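Local coordinates for protein thiosulfate sulfurtransferase (Pseudomonas aeruginosa, PDB 1YT8) that probably transfers sulfur from thiosulfate to cyanide, as rhodaneses do, using a chain built from four rhodanese-like domains, at residues A448-Q451 against A452-K456; R254-A257 against V258-A262. All coordinates share one frame; numbering follows the deposited sequence.

Contact 1 of 2, residues A448-Q451 against A452-K456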
loop_
_atom_site.group_PDB
_atom_site.type_symbol
_atom_site.label_atom_id
_atom_site.label_comp_id
_atom_site.label_asym_id
_atom_site.label_seq_id
_atom_site.Cartn_x
_atom_site.Cartn_y
_atom_site.Cartn_z
ATOM N N ALA A 448 26.707 -1.004 -8.976
ATOM C CA ALA A 448 27.231 -0.221 -10.090
ATOM C C ALA A 448 27.382 1.265 -9.779
ATOM O O ALA A 448 28.383 1.883 -10.154
ATOM C CB ALA A 448 26.348 -0.411 -11.328
ATOM N N GLU A 449 26.397 1.844 -9.099
ATOM C CA GLU A 449 26.465 3.261 -8.765
ATOM C C GLU A 449 27.556 3.550 -7.740
ATOM O O GLU A 449 28.282 4.535 -7.855
ATOM C CB GLU A 449 25.125 3.772 -8.229
ATOM C CG GLU A 449 25.101 5.291 -8.157
ATOM C CD GLU A 449 23.783 5.871 -7.694
ATOM O OE1 GLU A 449 22.745 5.179 -7.766
ATOM O OE2 GLU A 449 23.792 7.044 -7.268
ATOM N N VAL A 450 27.676 2.697 -6.731
ATOM C CA VAL A 450 28.706 2.918 -5.726
ATOM C C VAL A 450 30.087 2.832 -6.380
ATOM O O VAL A 450 30.981 3.623 -6.073
ATOM C CB VAL A 450 28.600 1.897 -4.571
ATOM C CG1 VAL A 450 29.726 2.130 -3.578
ATOM C CG2 VAL A 450 27.245 2.050 -3.863
ATOM N N GLN A 451 30.259 1.883 -7.294
ATOM C CA GLN A 451 31.537 1.743 -7.986
ATOM C C GLN A 451 31.832 2.993 -8.801
ATOM O O GLN A 451 32.953 3.498 -8.799
ATOM C CB GLN A 451 31.518 0.539 -8.929
ATOM C CG GLN A 451 31.395 -0.803 -8.249
ATOM C CD GLN A 451 31.270 -1.925 -9.252
ATOM O OE1 GLN A 451 30.410 -1.887 -10.130
ATOM N NE2 GLN A 451 32.125 -2.933 -9.128
ATOM N N ALA A 452 30.817 3.493 -9.500
ATOM C CA ALA A 452 30.978 4.684 -10.333
ATOM C C ALA A 452 31.324 5.931 -9.526
ATOM O O ALA A 452 32.237 6.681 -9.882
ATOM C CB ALA A 452 29.709 4.926 -11.150
ATOM N N LEU A 453 30.599 6.149 -8.434
ATOM C CA LEU A 453 30.829 7.318 -7.594
ATOM C C LEU A 453 32.134 7.277 -6.798
ATOM O O LEU A 453 32.774 8.312 -6.600
ATOM C CB LEU A 453 29.652 7.504 -6.624
ATOM C CG LEU A 453 28.292 7.815 -7.253
ATOM C CD1 LEU A 453 27.187 7.617 -6.216
ATOM C CD2 LEU A 453 28.292 9.246 -7.791
ATOM N N SER A 454 32.536 6.092 -6.351
ATOM C CA SER A 454 33.747 5.975 -5.539
ATOM C C SER A 454 35.024 5.576 -6.264
ATOM O O SER A 454 36.116 5.972 -5.854
ATOM C CB SER A 454 33.522 4.980 -4.398
ATOM O OG SER A 454 33.478 3.651 -4.889
ATOM N N GLY A 455 34.892 4.784 -7.323
ATOM C CA GLY A 455 36.068 4.335 -8.043
ATOM C C GLY A 455 36.855 3.378 -7.164
ATOM O O GLY A 455 38.051 3.163 -7.372
ATOM N N LYS A 456 36.173 2.799 -6.178
ATOM C CA LYS A 456 36.789 1.861 -5.240
ATOM C C LYS A 456 36.198 0.459 -5.388
ATOM O O LYS A 456 35.164 0.274 -6.032
ATOM C CB LYS A 456 36.568 2.343 -3.799
ATOM C CG LYS A 456 37.225 3.672 -3.447
ATOM C CD LYS A 456 38.748 3.543 -3.422
ATOM C CE LYS A 456 39.407 4.804 -2.890
ATOM N NZ LYS A 456 39.057 5.994 -3.713
#
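S454 grips the carbonyl of V450 twice, once through its backbone and once through its side chain. The amide bond, S454 N to V450 O, is 2.9 Å, and the hydroxyl bond, S454 OG to V450 O, is 2.8 Å. The two donors arrive from opposite faces of the carbonyl plane, the hydroxyl 35° out of it and clear of the lone-pair directions. A chi1 of 72° tucks OG over its own backbone, flanked by N and C, from where it can donate backwards to V450. S454 OG also accepts from K456 N (3.1 Å), and this bond makes the ST turn. One hydroxyl thus bridges the last helical turn and the chain leaving it.

The remaining backbone bonds are i to i+4 pairs, among them L453 N to E449 O at 2.9 Å and, at the end, G455 N to Q451 O at 2.8 Å. Here helix 441-454 of a beta-alpha-beta unit stops: G455 takes positive phi (68°), and the chain turns toward strand 458-461. V450 packs on Y433 and L435 of the preceding strand.

Side-chain packing is carried by E449 and L453, which run alongside each other in the same direction. The extended glutamate chain lays CG 3.7 Å from L453 CD1. Its carboxylate oxygen OE2 lies 3.6 Å from L453 CD1, while OE1 forms a salt bridge with R82, and L453 also rests on L420 and L424 of helix 420-427.

Contact 2 of 2, residues R254-A257 against V258-A262; sequences RARA and VADRA
R256 and D260 form an i to i+4 salt bridge on helix 245-262, the helix that directly precedes strand 265-267, an edge strand of the third five-stranded parallel sheet. R256 NE donates to D260 OD1 at 3.1 Å with an N-H...O angle of 155°. The arginine starts out with CG trans to its own amide nitrogen (chi1 176°) and then bends at chi2 (52°), a fold that turns the chain along the helix and brings NE, rather than a terminal nitrogen, to the aspartate. Its partner comes in at the edge of the guanidinium, almost exactly in plane, whereas the carboxylate is met on its syn side. The two flat groups are turned steeply against each other. D260 CG lies beside its backbone N, which holds the carboxylate back over the preceding turn; OD2 is 3.2 Å from R256 O, an approach of two acceptors and no bond. The methylene part of the arginine adds to the contact, with R256 CD 3.6 Å from D260 OD1.

Beneath this pair the backbone keeps regular helical bonding, as in A259 N to A255 O at 2.9 Å. The small side chains of A255 and A259 both rest on N336 of helix 334-344, and V258 touches S340 of the same helix. On the valine, methyl CG2 reaches back to 3.3 Å from R254 O.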
loop_
_atom_site.group_PDB
_atom_site.type_symbol
_atom_site.label_atom_id
_atom_site.label_comp_id
_atom_site.label_asym_id
_atom_site.label_seq_id
_atom_site.Cartn_x
_atom_site.Cartn_y
_atom_site.Cartn_z
ATOM N N ARG A 254 -26.065 -11.457 -1.504
ATOM C CA ARG A 254 -26.148 -10.022 -1.238
ATOM C C ARG A 254 -24.978 -9.280 -1.886
ATOM O O ARG A 254 -25.161 -8.221 -2.494
ATOM C CB ARG A 254 -26.125 -9.759 0.269
ATOM C CG ARG A 254 -27.279 -10.360 1.054
ATOM C CD ARG A 254 -28.556 -9.559 0.898
ATOM N NE ARG A 254 -29.535 -9.927 1.919
ATOM C CZ ARG A 254 -30.666 -9.268 2.149
ATOM N NH1 ARG A 254 -30.972 -8.197 1.427
ATOM N NH2 ARG A 254 -31.489 -9.676 3.107
ATOM N N ALA A 255 -23.778 -9.840 -1.745
ATOM C CA ALA A 255 -22.567 -9.243 -2.305
ATOM C C ALA A 255 -22.621 -9.168 -3.826
ATOM O O ALA A 255 -22.266 -8.149 -4.418
ATOM C CB ALA A 255 -21.339 -10.043 -1.871
ATOM N N ARG A 256 -23.054 -10.252 -4.462
ATOM C CA ARG A 256 -23.151 -10.270 -5.915
ATOM C C ARG A 256 -24.110 -9.179 -6.393
ATOM O O ARG A 256 -23.883 -8.555 -7.431
ATOM C CB ARG A 256 -23.618 -11.649 -6.402
ATOM C CG ARG A 256 -23.843 -11.753 -7.913
ATOM C CD ARG A 256 -22.632 -11.282 -8.723
ATOM N NE ARG A 256 -22.838 -11.480 -10.157
ATOM C CZ ARG A 256 -22.666 -12.639 -10.786
ATOM N NH1 ARG A 256 -22.272 -13.712 -10.113
ATOM N NH2 ARG A 256 -22.907 -12.732 -12.087
ATOM N N ALA A 257 -25.175 -8.942 -5.633
ATOM C CA ALA A 257 -26.143 -7.912 -5.996
ATOM C C ALA A 257 -25.493 -6.528 -5.918
ATOM O O ALA A 257 -25.746 -5.661 -6.759
ATOM C CB ALA A 257 -27.356 -7.980 -5.070
ATOM N N VAL A 258 -24.658 -6.319 -4.903
ATOM C CA VAL A 258 -23.971 -5.039 -4.747
ATOM C C VAL A 258 -23.013 -4.827 -5.919
ATOM O O VAL A 258 -22.947 -3.738 -6.494
ATOM C CB VAL A 258 -23.178 -4.990 -3.419
ATOM C CG1 VAL A 258 -22.395 -3.679 -3.317
ATOM C CG2 VAL A 258 -24.140 -5.114 -2.246
ATOM N N ALA A 259 -22.281 -5.876 -6.275
ATOM C CA ALA A 259 -21.332 -5.815 -7.383
ATOM C C ALA A 259 -22.055 -5.526 -8.699
ATOM O O ALA A 259 -21.610 -4.692 -9.489
ATOM C CB ALA A 259 -20.562 -7.125 -7.484
ATOM N N ASP A 260 -23.170 -6.212 -8.940
ATOM C CA ASP A 260 -23.917 -5.979 -10.173
ATOM C C ASP A 260 -24.397 -4.533 -10.214
ATOM O O ASP A 260 -24.357 -3.885 -11.258
ATOM C CB ASP A 260 -25.127 -6.916 -10.277
ATOM C CG ASP A 260 -24.732 -8.373 -10.473
ATOM O OD1 ASP A 260 -23.634 -8.637 -11.015
ATOM O OD2 ASP A 260 -25.534 -9.257 -10.100
ATOM N N ARG A 261 -24.836 -4.034 -9.062
ATOM C CA ARG A 261 -25.341 -2.670 -8.927
ATOM C C ARG A 261 -24.256 -1.651 -9.289
ATOM O O ARG A 261 -24.536 -0.627 -9.917
ATOM C CB ARG A 261 -25.800 -2.443 -7.480
ATOM C CG ARG A 261 -26.963 -1.475 -7.279
ATOM C CD ARG A 261 -26.618 -0.043 -7.635
ATOM N NE ARG A 261 -27.608 0.886 -7.095
ATOM C CZ ARG A 261 -27.572 2.208 -7.254
ATOM N NH1 ARG A 261 -26.590 2.775 -7.945
ATOM N NH2 ARG A 261 -28.516 2.967 -6.710
ATOM N N ALA A 262 -23.021 -1.939 -8.891
ATOM C CA ALA A 262 -21.900 -1.037 -9.152
ATOM C C ALA A 262 -21.311 -1.164 -10.556
ATOM O O ALA A 262 -20.412 -0.406 -10.930
ATOM C CB ALA A 262 -20.813 -1.258 -8.113
#

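In the fold
Followed from the N terminus, the chain builds two five-stranded parallel sheets before it reaches contact 2, which lies late in helix 245-262, just ahead of strand 265-267, an outermost strand of the third such sheet. Contact 1 comes much later, at the end of helix 441-454, within the crossover between strands 432-436 and 458-461 of the fourth sheet. Each joins directly consecutive segments, so neither closes a long loop, and the two stand in series without nesting or crossing. The helix of contact 2 packs on helix 334-344; contact 1 belongs to a helix that touches both strands 432-436 and 458-461 and helix 420-427. Their centres lie about 56 Å apart, on opposite sides of the chain's centre.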